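Local coordinates for protein putative exonuclease (Eubacterium rectale, PDB 3L0A) that is of unconfirmed function but probably acts as a hydrolase related to PDDEXK nucleases, and binds a zinc ion through four cysteines, at residues A14-S20 against A126-I130; M119-L123 against E179-N184. All coordinates share one frame. Where two conformers were deposited one is given. Numbering follows the deposited sequence.

Interaction 1: A14-S20 against A126-I130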
ATOM      1  N   ALA A  14     -17.637   6.837 -34.389  1.00 31.98           N
ATOM      2  CA  ALA A  14     -17.567   5.375 -34.374  1.00 31.62           C
ATOM      3  C   ALA A  14     -18.278   4.837 -33.111  1.00 31.17           C
ATOM      4  O   ALA A  14     -18.969   3.816 -33.163  1.00 31.39           O
ATOM      5  CB  ALA A  14     -16.137   4.892 -34.454  1.00 31.25           C
ATOM      6  N   ASN A  15     -18.155   5.552 -31.999  1.00 30.77           N
ATOM      7  CA  ASN A  15     -18.725   5.097 -30.719  1.00 30.76           C
ATOM      8  C   ASN A  15     -20.201   5.365 -30.524  1.00 30.38           C
ATOM      9  O   ASN A  15     -20.820   4.712 -29.692  1.00 30.42           O
ATOM     10  CB  ASN A  15     -17.965   5.699 -29.528  1.00 30.96           C
ATOM     11  CG  ASN A  15     -16.634   5.047 -29.316  1.00 31.46           C
ATOM     12  OD1 ASN A  15     -16.526   3.817 -29.293  1.00 31.06           O
ATOM     13  ND2 ASN A  15     -15.597   5.861 -29.172  1.00 31.18           N
ATOM     14  N   LYS A  16     -20.752   6.327 -31.258  1.00 30.22           N
ATOM     15  CA  LYS A  16     -22.181   6.575 -31.233  1.00 30.23           C
ATOM     16  C   LYS A  16     -22.902   5.492 -32.028  1.00 29.67           C
ATOM     17  O   LYS A  16     -23.908   4.955 -31.574  1.00 30.09           O
ATOM     18  CB  LYS A  16     -22.504   7.983 -31.760  1.00 30.55           C
ATOM     19  CG  LYS A  16     -22.158   9.115 -30.744  1.00 33.32           C
ATOM     20  CD  LYS A  16     -22.868  10.476 -31.031  1.00 35.44           C
ATOM     21  CE  LYS A  16     -23.011  11.299 -29.733  1.00 37.20           C
ATOM     22  NZ  LYS A  16     -23.050  12.792 -29.913  1.00 37.15           N
ATOM     23  N   GLU A  17     -22.377   5.157 -33.203  1.00 28.98           N
ATOM     24  CA  GLU A  17     -22.988   4.132 -34.078  1.00 28.57           C
ATOM     25  C   GLU A  17     -22.779   2.674 -33.583  1.00 27.15           C
ATOM     26  O   GLU A  17     -23.597   1.791 -33.850  1.00 26.90           O
ATOM     27  CB  GLU A  17     -22.489   4.283 -35.537  1.00 28.70           C
ATOM     28  CG  GLU A  17     -23.497   3.815 -36.599  1.00 31.05           C
ATOM     29  CD  GLU A  17     -23.059   4.139 -38.040  1.00 33.88           C
ATOM     30  OE1 GLU A  17     -22.845   5.341 -38.343  1.00 35.82           O
ATOM     31  OE2 GLU A  17     -22.940   3.192 -38.872  1.00 34.99           O
ATOM     32  N   TYR A  18     -21.699   2.418 -32.857  1.00 25.80           N
ATOM     33  CA  TYR A  18     -21.401   1.058 -32.454  1.00 24.78           C
ATOM     34  C   TYR A  18     -21.189   0.919 -30.943  1.00 24.24           C
ATOM     35  O   TYR A  18     -20.301   1.558 -30.390  1.00 24.07           O
ATOM     36  CB  TYR A  18     -20.156   0.581 -33.208  1.00 24.74           C
ATOM     37  CG  TYR A  18     -20.300   0.465 -34.739  1.00 25.55           C
ATOM     38  CD1 TYR A  18     -20.925  -0.642 -35.333  1.00 26.48           C
ATOM     39  CD2 TYR A  18     -19.766   1.427 -35.584  1.00 25.74           C
ATOM     40  CE1 TYR A  18     -21.041  -0.758 -36.736  1.00 26.28           C
ATOM     41  CE2 TYR A  18     -19.876   1.314 -36.979  1.00 27.53           C
ATOM     42  CZ  TYR A  18     -20.515   0.223 -37.545  1.00 26.39           C
ATOM     43  OH  TYR A  18     -20.608   0.131 -38.912  1.00 27.60           O
HETATM   44  N   MSE A  19     -21.993   0.081 -30.281  1.00 23.33           N
HETATM   45  CA  MSE A  19     -21.682  -0.367 -28.915  1.00 22.36           C
HETATM   46  C   MSE A  19     -20.374  -1.165 -28.995  1.00 22.66           C
HETATM   47  O   MSE A  19     -20.051  -1.746 -30.033  1.00 22.19           O
HETATM   48  CB  MSE A  19     -22.808  -1.250 -28.363  1.00 22.12           C
HETATM   49  CG  MSE A  19     -22.601  -1.828 -26.959  1.00 20.27           C
HETATM   50 SE   MSE A  19     -22.446  -0.513 -25.589  0.75 18.87          SE
HETATM   51  CE  MSE A  19     -23.867   0.651 -26.176  1.00 14.84           C
ATOM     52  N   SER A  20     -19.621  -1.173 -27.908  1.00 21.61           N
ATOM     53  CA  SER A  20     -18.376  -1.876 -27.874  1.00 22.15           C
ATOM     54  C   SER A  20     -18.236  -2.492 -26.501  1.00 22.11           C
ATOM     55  O   SER A  20     -18.978  -2.144 -25.566  1.00 22.01           O
ATOM     56  CB  SER A  20     -17.199  -0.921 -28.139  1.00 22.53           C
ATOM     57  OG  SER A  20     -16.730  -0.279 -26.951  1.00 21.69           O
ATOM     58  N   ALA A 126     -28.434  -3.240 -30.547  1.00 26.30           N
ATOM     59  CA  ALA A 126     -27.541  -2.312 -31.260  1.00 26.47           C
ATOM     60  C   ALA A 126     -26.607  -3.026 -32.234  1.00 26.16           C
ATOM     61  O   ALA A 126     -26.457  -4.254 -32.205  1.00 25.89           O
ATOM     62  CB  ALA A 126     -26.699  -1.473 -30.249  1.00 25.86           C
ATOM     63  N   LYS A 127     -25.973  -2.222 -33.082  1.00 25.83           N
ATOM     64  CA  LYS A 127     -24.791  -2.642 -33.809  1.00 25.53           C
ATOM     65  C   LYS A 127     -23.633  -2.621 -32.794  1.00 24.51           C
ATOM     66  O   LYS A 127     -23.632  -1.779 -31.892  1.00 24.55           O
ATOM     67  CB  LYS A 127     -24.492  -1.659 -34.948  1.00 26.09           C
ATOM     68  CG  LYS A 127     -25.636  -1.380 -35.898  1.00 28.00           C
ATOM     69  CD  LYS A 127     -25.227  -0.429 -37.039  1.00 31.23           C
ATOM     70  CE  LYS A 127     -24.650  -1.189 -38.244  1.00 32.33           C
ATOM     71  NZ  LYS A 127     -24.429  -0.323 -39.462  1.00 33.18           N
ATOM     72  N   TRP A 128     -22.665  -3.535 -32.932  1.00 23.25           N
ATOM     73  CA  TRP A 128     -21.445  -3.566 -32.099  1.00 21.74           C
ATOM     74  C   TRP A 128     -20.176  -3.534 -32.955  1.00 21.10           C
ATOM     75  O   TRP A 128     -20.232  -3.792 -34.148  1.00 21.11           O
ATOM     76  CB  TRP A 128     -21.391  -4.839 -31.259  1.00 21.54           C
ATOM     77  CG  TRP A 128     -22.383  -4.927 -30.135  1.00 20.46           C
ATOM     78  CD1 TRP A 128     -23.742  -4.994 -30.246  1.00 16.37           C
ATOM     79  CD2 TRP A 128     -22.089  -5.010 -28.736  1.00 16.94           C
ATOM     80  NE1 TRP A 128     -24.319  -5.087 -29.004  1.00 17.19           N
ATOM     81  CE2 TRP A 128     -23.335  -5.100 -28.055  1.00 17.97           C
ATOM     82  CE3 TRP A 128     -20.903  -4.991 -27.990  1.00 18.94           C
ATOM     83  CZ2 TRP A 128     -23.432  -5.172 -26.646  1.00 19.15           C
ATOM     84  CZ3 TRP A 128     -20.985  -5.056 -26.574  1.00 18.04           C
ATOM     85  CH2 TRP A 128     -22.248  -5.152 -25.924  1.00 18.80           C
ATOM     86  N   LYS A 129     -19.034  -3.230 -32.334  1.00 20.59           N
ATOM     87  CA  LYS A 129     -17.726  -3.347 -32.990  1.00 20.05           C
ATOM     88  C   LYS A 129     -16.740  -4.055 -32.076  1.00 19.51           C
ATOM     89  O   LYS A 129     -16.837  -3.940 -30.880  1.00 18.69           O
ATOM     90  CB  LYS A 129     -17.145  -1.980 -33.336  1.00 20.18           C
ATOM     91  CG  LYS A 129     -17.107  -0.974 -32.197  1.00 18.76           C
ATOM     92  CD  LYS A 129     -16.536   0.344 -32.722  1.00 18.75           C
ATOM     93  CE  LYS A 129     -16.598   1.512 -31.714  1.00 19.95           C
ATOM     94  NZ  LYS A 129     -15.313   1.708 -30.979  1.00 18.64           N
ATOM     95  N   ILE A 130     -15.814  -4.798 -32.673  1.00 19.23           N
ATOM     96  CA  ILE A 130     -14.697  -5.422 -31.943  1.00 18.73           C
ATOM     97  C   ILE A 130     -13.406  -5.215 -32.726  1.00 18.61           C
ATOM     98  O   ILE A 130     -13.435  -4.968 -33.943  1.00 18.12           O
ATOM     99  CB  ILE A 130     -14.922  -6.938 -31.703  1.00 18.40           C
ATOM    100  CG1 ILE A 130     -15.051  -7.682 -33.040  1.00 18.32           C
ATOM    101  CG2 ILE A 130     -16.194  -7.186 -30.832  1.00 17.82           C
ATOM    102  CD1 ILE A 130     -14.476  -9.105 -33.012  1.00 17.33           C
TER
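A short parallel beta bridge illustrates how a segment from near the N terminus can join a sheet built much later in the sequence. Helix 12-17 gives way to an extended backbone at Tyr18, and the next residue docks on strand 126-136. Met19 N donates to Lys127 O at 3.0 Å, and Lys129 N donates to Met19 O at 2.9 Å; the two bonds straddle Trp128, the hallmark of parallel pairing. Met19 O also lies 3.1 Å from Trp128 CA, a CA-H...O contact.

Met19 and Trp128 share a face of the sheet. Met19 CG sits almost exactly over the six-membered ring, 3.3 Å from its centroid (CH-pi), while the SE of this selenomethionine makes an oblique Met-aromatic contact at 4.9 Å from the same centroid. Helix 211-232 packs against both side chains, which therefore lie between the sheet and this later helix; the sheet is consistent with a PDDEXK-like core.

On the other face Lys129 runs back along the helix end: its CE lies 3.6 Å from Ala14 O, and its NZ donates to Asn15 OD1 at 3.0 Å. That ammonium also donates to Tyr9 O and makes a cation-pi contact with Tyr9. Tyr18 packs its CB 3.6 Å from Lys129 CG and its CD1 3.7 Å from Lys127 CB, and its hydroxyl hydrogen-bonds Met2 O. Glu17 OE2 forms a long salt bridge, 3.9 Å, to Lys127 NZ, but has a hydrogen-bonding partner in Met2 N.

Interaction 2: M119-L123 against E179-N184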
HETATM    1  N   MSE A 119     -14.089  -6.157 -36.720  1.00 23.83           N
HETATM    2  CA  MSE A 119     -15.305  -6.855 -37.211  1.00 24.52           C
HETATM    3  C   MSE A 119     -16.554  -6.152 -36.664  1.00 24.94           C
HETATM    4  O   MSE A 119     -16.456  -5.363 -35.724  1.00 24.18           O
HETATM    5  CB  MSE A 119     -15.315  -8.338 -36.788  1.00 23.84           C
HETATM    6  CG  MSE A 119     -14.416  -9.218 -37.601  1.00 21.98           C
HETATM    7 SE   MSE A 119     -14.909 -11.061 -37.467  0.75 14.21          SE
HETATM    8  CE  MSE A 119     -13.449 -11.801 -38.504  1.00 16.03           C
ATOM      9  N   THR A 120     -17.716  -6.445 -37.237  1.00 25.32           N
ATOM     10  CA  THR A 120     -18.944  -5.731 -36.863  1.00 25.85           C
ATOM     11  C   THR A 120     -20.104  -6.694 -36.745  1.00 26.11           C
ATOM     12  O   THR A 120     -20.080  -7.753 -37.378  1.00 25.78           O
ATOM     13  CB  THR A 120     -19.233  -4.597 -37.890  1.00 26.07           C
ATOM     14  OG1 THR A 120     -18.636  -3.394 -37.400  1.00 25.35           O
ATOM     15  CG2 THR A 120     -20.759  -4.372 -38.183  1.00 26.79           C
ATOM     16  N   GLY A 121     -21.104  -6.324 -35.934  1.00 26.40           N
ATOM     17  CA  GLY A 121     -22.295  -7.159 -35.726  1.00 26.64           C
ATOM     18  C   GLY A 121     -23.507  -6.504 -35.084  1.00 26.49           C
ATOM     19  O   GLY A 121     -23.547  -5.296 -34.866  1.00 27.14           O
ATOM     20  N   GLU A 122     -24.507  -7.337 -34.808  1.00 26.36           N
ATOM     21  CA  GLU A 122     -25.790  -6.915 -34.220  0.50 25.97           C
ATOM     22  C   GLU A 122     -26.023  -7.801 -33.006  1.00 25.83           C
ATOM     23  O   GLU A 122     -25.900  -9.017 -33.099  1.00 25.55           O
ATOM     24  CB  GLU A 122     -26.948  -7.088 -35.223  0.50 25.92           C
ATOM     25  CG  GLU A 122     -28.394  -6.987 -34.632  0.50 25.85           C
ATOM     26  CD  GLU A 122     -29.163  -5.735 -35.072  0.50 25.02           C
ATOM     27  OE1 GLU A 122     -29.669  -5.708 -36.214  0.50 23.70           O
ATOM     28  OE2 GLU A 122     -29.282  -4.791 -34.264  0.50 24.53           O
ATOM     29  N   LEU A 123     -26.351  -7.196 -31.862  1.00 25.52           N
ATOM     30  CA  LEU A 123     -26.634  -7.948 -30.624  1.00 25.24           C
ATOM     31  C   LEU A 123     -27.553  -7.184 -29.703  1.00 25.51           C
ATOM     32  O   LEU A 123     -27.286  -6.029 -29.365  1.00 25.56           O
ATOM     33  CB  LEU A 123     -25.371  -8.198 -29.803  1.00 25.18           C
ATOM     34  CG  LEU A 123     -24.648  -9.527 -29.871  1.00 24.08           C
ATOM     35  CD1 LEU A 123     -23.602  -9.498 -28.780  1.00 20.97           C
ATOM     36  CD2 LEU A 123     -25.582 -10.726 -29.724  1.00 23.03           C
ATOM     37  N   GLU A 179     -18.979 -14.228 -30.301  1.00 17.31           N
ATOM     38  CA  GLU A 179     -20.270 -14.119 -30.950  1.00 16.74           C
ATOM     39  C   GLU A 179     -20.211 -13.276 -32.208  1.00 16.63           C
ATOM     40  O   GLU A 179     -20.819 -13.661 -33.204  1.00 17.43           O
ATOM     41  CB  GLU A 179     -21.314 -13.555 -29.968  1.00 16.99           C
ATOM     42  CG  GLU A 179     -22.659 -13.096 -30.554  1.00 17.97           C
ATOM     43  CD  GLU A 179     -23.400 -14.160 -31.360  1.00 19.23           C
ATOM     44  OE1 GLU A 179     -23.103 -15.380 -31.236  1.00 18.93           O
ATOM     45  OE2 GLU A 179     -24.310 -13.763 -32.129  1.00 21.13           O
ATOM     46  N   ILE A 180     -19.513 -12.142 -32.192  1.00 16.44           N
ATOM     47  CA  ILE A 180     -19.427 -11.287 -33.392  1.00 16.87           C
ATOM     48  C   ILE A 180     -18.668 -11.992 -34.518  1.00 17.91           C
ATOM     49  O   ILE A 180     -19.119 -11.956 -35.657  1.00 18.04           O
ATOM     50  CB  ILE A 180     -18.842  -9.883 -33.114  1.00 16.63           C
ATOM     51  CG1 ILE A 180     -19.704  -9.133 -32.083  1.00 16.42           C
ATOM     52  CG2 ILE A 180     -18.780  -9.033 -34.366  1.00 14.87           C
ATOM     53  CD1 ILE A 180     -21.107  -8.787 -32.553  1.00 11.22           C
ATOM     54  N   VAL A 181     -17.552 -12.660 -34.197  1.00 18.73           N
ATOM     55  CA  VAL A 181     -16.850 -13.528 -35.167  1.00 18.49           C
ATOM     56  C   VAL A 181     -17.832 -14.581 -35.716  1.00 18.97           C
ATOM     57  O   VAL A 181     -17.856 -14.879 -36.924  1.00 18.33           O
ATOM     58  CB  VAL A 181     -15.578 -14.221 -34.532  1.00 18.86           C
ATOM     59  CG1 VAL A 181     -14.952 -15.254 -35.455  1.00 16.97           C
ATOM     60  CG2 VAL A 181     -14.482 -13.168 -34.081  1.00 19.08           C
ATOM     61  N   ARG A 182     -18.662 -15.124 -34.839  1.00 19.22           N
ATOM     62  CA  ARG A 182     -19.593 -16.129 -35.272  1.00 19.63           C
ATOM     63  C   ARG A 182     -20.587 -15.557 -36.266  1.00 20.06           C
ATOM     64  O   ARG A 182     -20.993 -16.261 -37.141  1.00 20.11           O
ATOM     65  CB  ARG A 182     -20.326 -16.762 -34.099  1.00 19.83           C
ATOM     66  CG  ARG A 182     -21.092 -18.039 -34.488  1.00 19.21           C
ATOM     67  CD  ARG A 182     -22.096 -18.471 -33.410  1.00 18.75           C
ATOM     68  NE  ARG A 182     -23.078 -17.424 -33.200  1.00 18.19           N
ATOM     69  CZ  ARG A 182     -24.086 -17.147 -34.022  1.00 19.51           C
ATOM     70  NH1 ARG A 182     -24.300 -17.861 -35.121  1.00 18.67           N
ATOM     71  NH2 ARG A 182     -24.908 -16.151 -33.741  1.00 19.99           N
ATOM     72  N   GLN A 183     -20.968 -14.288 -36.147  1.00 20.87           N
ATOM     73  CA  GLN A 183     -21.922 -13.695 -37.099  1.00 21.56           C
ATOM     74  C   GLN A 183     -21.279 -13.335 -38.451  1.00 22.29           C
ATOM     75  O   GLN A 183     -21.982 -13.134 -39.432  1.00 22.56           O
ATOM     76  CB  GLN A 183     -22.565 -12.431 -36.523  1.00 21.61           C
ATOM     77  CG  GLN A 183     -23.321 -12.607 -35.218  1.00 21.03           C
ATOM     78  CD  GLN A 183     -23.867 -11.298 -34.694  1.00 20.29           C
ATOM     79  OE1 GLN A 183     -23.803 -10.278 -35.369  1.00 21.40           O
ATOM     80  NE2 GLN A 183     -24.403 -11.318 -33.485  1.00 20.22           N
ATOM     81  N   ASN A 184     -19.949 -13.229 -38.485  1.00 22.98           N
ATOM     82  CA  ASN A 184     -19.205 -12.961 -39.722  1.00 23.12           C
ATOM     83  C   ASN A 184     -18.718 -14.251 -40.352  1.00 22.95           C
ATOM     84  O   ASN A 184     -18.748 -14.384 -41.549  1.00 22.06           O
ATOM     85  CB  ASN A 184     -17.968 -12.089 -39.447  1.00 23.72           C
ATOM     86  CG  ASN A 184     -18.311 -10.637 -39.133  1.00 24.18           C
ATOM     87  OD1 ASN A 184     -18.634  -9.845 -40.021  1.00 26.39           O
ATOM     88  ND2 ASN A 184     -18.205 -10.278 -37.876  1.00 26.67           N
TER
HETATM   89  O   HOH W   1     -17.706  -7.184 -39.773  1.00  6.86           O
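A helix packs across one face of a beta sheet beside its edge strand 114-123, consistent with the alpha/beta core of PDDEXK proteins, and its Gln183 and Asn184 reach the open backbone edge. The axes of 119-123 and 179-184 cross at 99° and approach to 7.5 Å. While Met119 and Gly121 pair with strand 126-136, the outward amides and carbonyls of Thr120 and Glu122 are met by helix side chains, three directly and Thr120 N through a water. Gln183 imitates a neighbouring strand: its OE1 accepts from Glu122 N (3.1 Å) and its NE2 donates to Glu122 O (2.8 Å) and also to Glu179 OE2 (2.8 Å). Glu179 is also salt-bridged to Arg182. Asn184 ND2 serves Thr120 O (3.2 Å) and Ile180 O (2.9 Å). Ile180 CD1 comes within 3.8 Å of Gly121 CA, where a beta carbon would clash. Selenomethionine Met119 sets its SE 4.0 Å from Val181 CG2. The water accepts from Thr120 N at 2.6 Å and donates to Asn184 OD1 at 2.8 Å.

In the fold
From the N terminus, residues 14-20 come first and wait through a largely helical excursion of 105 residues until 126-130 closes that loop as interaction 1. Shortly before closure the chain lays down 119-123, whose helical partner, 179-184, arrives only after two further strands of the sheet and a small separate hairpin; interaction 2 closes this second loop. The segments alternate, so the two loops cross rather than nest. Strands 114-123 and 126-136 are antiparallel neighbours, with probable hydrogen bonds from Trp128 N to Gly121 O (2.8 Å) and from Met119 N to Ile130 O (3.1 Å). Together the contacts tie the N-terminal segment, the sheet and helix 170-185 into one unit.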